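Local coordinates for protein beta-N-acetylhexosaminidase (Bacteroides fragilis, PDB 4PYS) that probably cleaves terminal, non-reducing beta-linked N-acetylhexosamine units from glycans as a family 20 glycoside hydrolase, at residues A[49-53]-A[54-58]. Numbering follows the deposited sequence.
Sequences KLVPE and SAVEW
With chi1 at -179°, Val51 carries CG1 opposite its own backbone N, and Val56, at 169°, does the same with its CG1, leaving CG2 beside its N; these two settings bring Val51 CG1 to within 3.7 Å of Val56 CG2. The pair spans a short 3-10 turn, a worked example of how a chain leaving a helix is redirected into a strand. Here helix 43-49 gives way to strand 56-58, which runs parallel to strand 31-35 in the N-terminal domain of this family 20 enzyme. Two successive i to i+3 bonds shape the turn. Ala55 N donates to Pro52 O over 2.8 Å, and Val56 N to Glu53 O over 3.1 Å; both donors stand above the acceptor's carbonyl plane, Val56 N 68° out of that of Glu53. The methyl CB of Ala55 lies 3.7 Å from Val51 CG1, so this one branch meets both hydrophobic partners. Val51 also rests on Phe46 of helix 43-49 and Ile31 of strand 31-35, joining the turn to both. The extended Glu53 chain touches Tyr47. Val56 CG1 lies 3.5 Å above the indole plane of Trp58, displaced to the NE1 side of the five-membered ring.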
ATOM      1  N   LYS A  49      14.067  -2.442 -16.185  1.00 23.19           N
ATOM      2  CA  LYS A  49      14.994  -2.329 -15.058  1.00 25.74           C
ATOM      3  C   LYS A  49      16.346  -2.999 -15.290  1.00 32.21           C
ATOM      4  O   LYS A  49      17.335  -2.633 -14.654  1.00 31.82           O
ATOM      5  CB  LYS A  49      14.368  -2.900 -13.785  1.00 30.45           C
ATOM      6  CG  LYS A  49      13.061  -2.234 -13.327  1.00 30.59           C
ATOM      7  CD  LYS A  49      13.226  -0.735 -13.072  1.00 25.07           C
ATOM      8  CE  LYS A  49      12.028  -0.181 -12.275  1.00 23.70           C
ATOM      9  NZ  LYS A  49      12.009   1.335 -12.259  1.00 26.17           N
ATOM     10  N   LEU A  50      16.393  -3.970 -16.202  1.00 25.32           N
ATOM     11  CA  LEU A  50      17.598  -4.791 -16.369  1.00 24.87           C
ATOM     12  C   LEU A  50      18.190  -4.774 -17.782  1.00 33.63           C
ATOM     13  O   LEU A  50      19.312  -4.304 -17.983  1.00 34.42           O
ATOM     14  CB  LEU A  50      17.318  -6.231 -15.916  1.00 26.53           C
ATOM     15  CG  LEU A  50      17.107  -6.383 -14.407  1.00 30.91           C
ATOM     16  CD1 LEU A  50      16.520  -7.736 -14.055  1.00 34.52           C
ATOM     17  CD2 LEU A  50      18.439  -6.178 -13.705  1.00 37.57           C
ATOM     18  N   VAL A  51      17.444  -5.300 -18.751  1.00 29.97           N
ATOM     19  CA  VAL A  51      17.930  -5.396 -20.132  1.00 33.54           C
ATOM     20  C   VAL A  51      16.828  -4.969 -21.085  1.00 31.44           C
ATOM     21  O   VAL A  51      15.755  -5.571 -21.085  1.00 35.38           O
ATOM     22  CB  VAL A  51      18.313  -6.852 -20.495  1.00 34.36           C
ATOM     23  CG1 VAL A  51      18.843  -6.938 -21.935  1.00 34.67           C
ATOM     24  CG2 VAL A  51      19.326  -7.404 -19.514  1.00 42.13           C
ATOM     25  N   PRO A  52      17.096  -3.948 -21.917  1.00 36.34           N
ATOM     26  CA  PRO A  52      16.110  -3.472 -22.895  1.00 34.79           C
ATOM     27  C   PRO A  52      15.717  -4.585 -23.856  1.00 37.52           C
ATOM     28  O   PRO A  52      16.579  -5.380 -24.230  1.00 34.03           O
ATOM     29  CB  PRO A  52      16.884  -2.405 -23.684  1.00 41.64           C
ATOM     30  CG  PRO A  52      18.042  -2.026 -22.825  1.00 48.48           C
ATOM     31  CD  PRO A  52      18.396  -3.263 -22.064  1.00 38.79           C
ATOM     32  N   GLU A  53      14.457  -4.620 -24.276  1.00 37.00           N
ATOM     33  CA  GLU A  53      13.995  -5.629 -25.229  1.00 40.29           C
ATOM     34  C   GLU A  53      14.870  -5.711 -26.488  1.00 42.01           C
ATOM     35  O   GLU A  53      15.023  -6.784 -27.078  1.00 43.83           O
ATOM     36  CB  GLU A  53      12.521  -5.384 -25.589  1.00 43.77           C
ATOM     37  CG  GLU A  53      11.932  -6.383 -26.588  1.00 50.13           C
ATOM     38  CD  GLU A  53      10.414  -6.346 -26.634  1.00 58.09           C
ATOM     39  OE1 GLU A  53       9.816  -5.451 -26.000  1.00 61.16           O
ATOM     40  OE2 GLU A  53       9.820  -7.219 -27.301  1.00 63.08           O
ATOM     41  N   SER A  54      15.466  -4.588 -26.886  1.00 39.91           N
ATOM     42  CA  SER A  54      16.292  -4.551 -28.092  1.00 47.08           C
ATOM     43  C   SER A  54      17.534  -5.430 -27.957  1.00 48.03           C
ATOM     44  O   SER A  54      18.125  -5.837 -28.958  1.00 45.71           O
ATOM     45  CB  SER A  54      16.712  -3.113 -28.424  1.00 49.65           C
ATOM     46  OG  SER A  54      17.598  -2.608 -27.436  1.00 52.27           O
ATOM     47  N   ALA A  55      17.926  -5.717 -26.717  1.00 42.81           N
ATOM     48  CA  ALA A  55      19.122  -6.516 -26.454  1.00 46.11           C
ATOM     49  C   ALA A  55      18.795  -7.974 -26.130  1.00 45.79           C
ATOM     50  O   ALA A  55      19.702  -8.782 -25.904  1.00 47.53           O
ATOM     51  CB  ALA A  55      19.922  -5.902 -25.320  1.00 41.20           C
ATOM     52  N   VAL A  56      17.506  -8.304 -26.106  1.00 37.87           N
ATOM     53  CA  VAL A  56      17.055  -9.657 -25.771  1.00 38.68           C
ATOM     54  C   VAL A  56      16.738 -10.497 -27.015  1.00 39.93           C
ATOM     55  O   VAL A  56      16.066 -10.029 -27.935  1.00 41.11           O
ATOM     56  CB  VAL A  56      15.831  -9.613 -24.831  1.00 35.23           C
ATOM     57  CG1 VAL A  56      15.198 -10.990 -24.694  1.00 39.43           C
ATOM     58  CG2 VAL A  56      16.240  -9.090 -23.465  1.00 33.93           C
ATOM     59  N   GLU A  57      17.250 -11.728 -27.043  1.00 38.71           N
ATOM     60  CA  GLU A  57      16.919 -12.701 -28.086  1.00 41.76           C
ATOM     61  C   GLU A  57      16.180 -13.858 -27.427  1.00 43.27           C
ATOM     62  O   GLU A  57      16.748 -14.534 -26.572  1.00 45.94           O
ATOM     63  CB  GLU A  57      18.186 -13.284 -28.714  1.00 49.34           C
ATOM     64  CG  GLU A  57      18.965 -12.381 -29.644  1.00 62.34           C
ATOM     65  CD  GLU A  57      20.146 -13.111 -30.266  1.00 71.07           C
ATOM     66  OE1 GLU A  57      20.096 -14.359 -30.361  1.00 71.76           O
ATOM     67  OE2 GLU A  57      21.125 -12.437 -30.653  1.00 75.77           O
ATOM     68  N   TRP A  58      14.933 -14.102 -27.814  1.00 46.96           N
ATOM     69  CA  TRP A  58      14.193 -15.224 -27.236  1.00 45.36           C
ATOM     70  C   TRP A  58      14.528 -16.541 -27.930  1.00 49.48           C
ATOM     71  O   TRP A  58      14.396 -16.671 -29.147  1.00 46.92           O
ATOM     72  CB  TRP A  58      12.690 -14.946 -27.231  1.00 38.82           C
ATOM     73  CG  TRP A  58      12.340 -13.891 -26.247  1.00 39.05           C
ATOM     74  CD1 TRP A  58      12.161 -12.558 -26.494  1.00 41.76           C
ATOM     75  CD2 TRP A  58      12.153 -14.069 -24.841  1.00 41.03           C
ATOM     76  NE1 TRP A  58      11.860 -11.900 -25.327  1.00 42.86           N
ATOM     77  CE2 TRP A  58      11.852 -12.804 -24.295  1.00 38.50           C
ATOM     78  CE3 TRP A  58      12.205 -15.177 -23.989  1.00 38.38           C
ATOM     79  CZ2 TRP A  58      11.606 -12.619 -22.937  1.00 34.93           C
ATOM     80  CZ3 TRP A  58      11.964 -14.992 -22.637  1.00 40.62           C
ATOM     81  CH2 TRP A  58      11.665 -13.722 -22.124  1.00 42.09           C
TER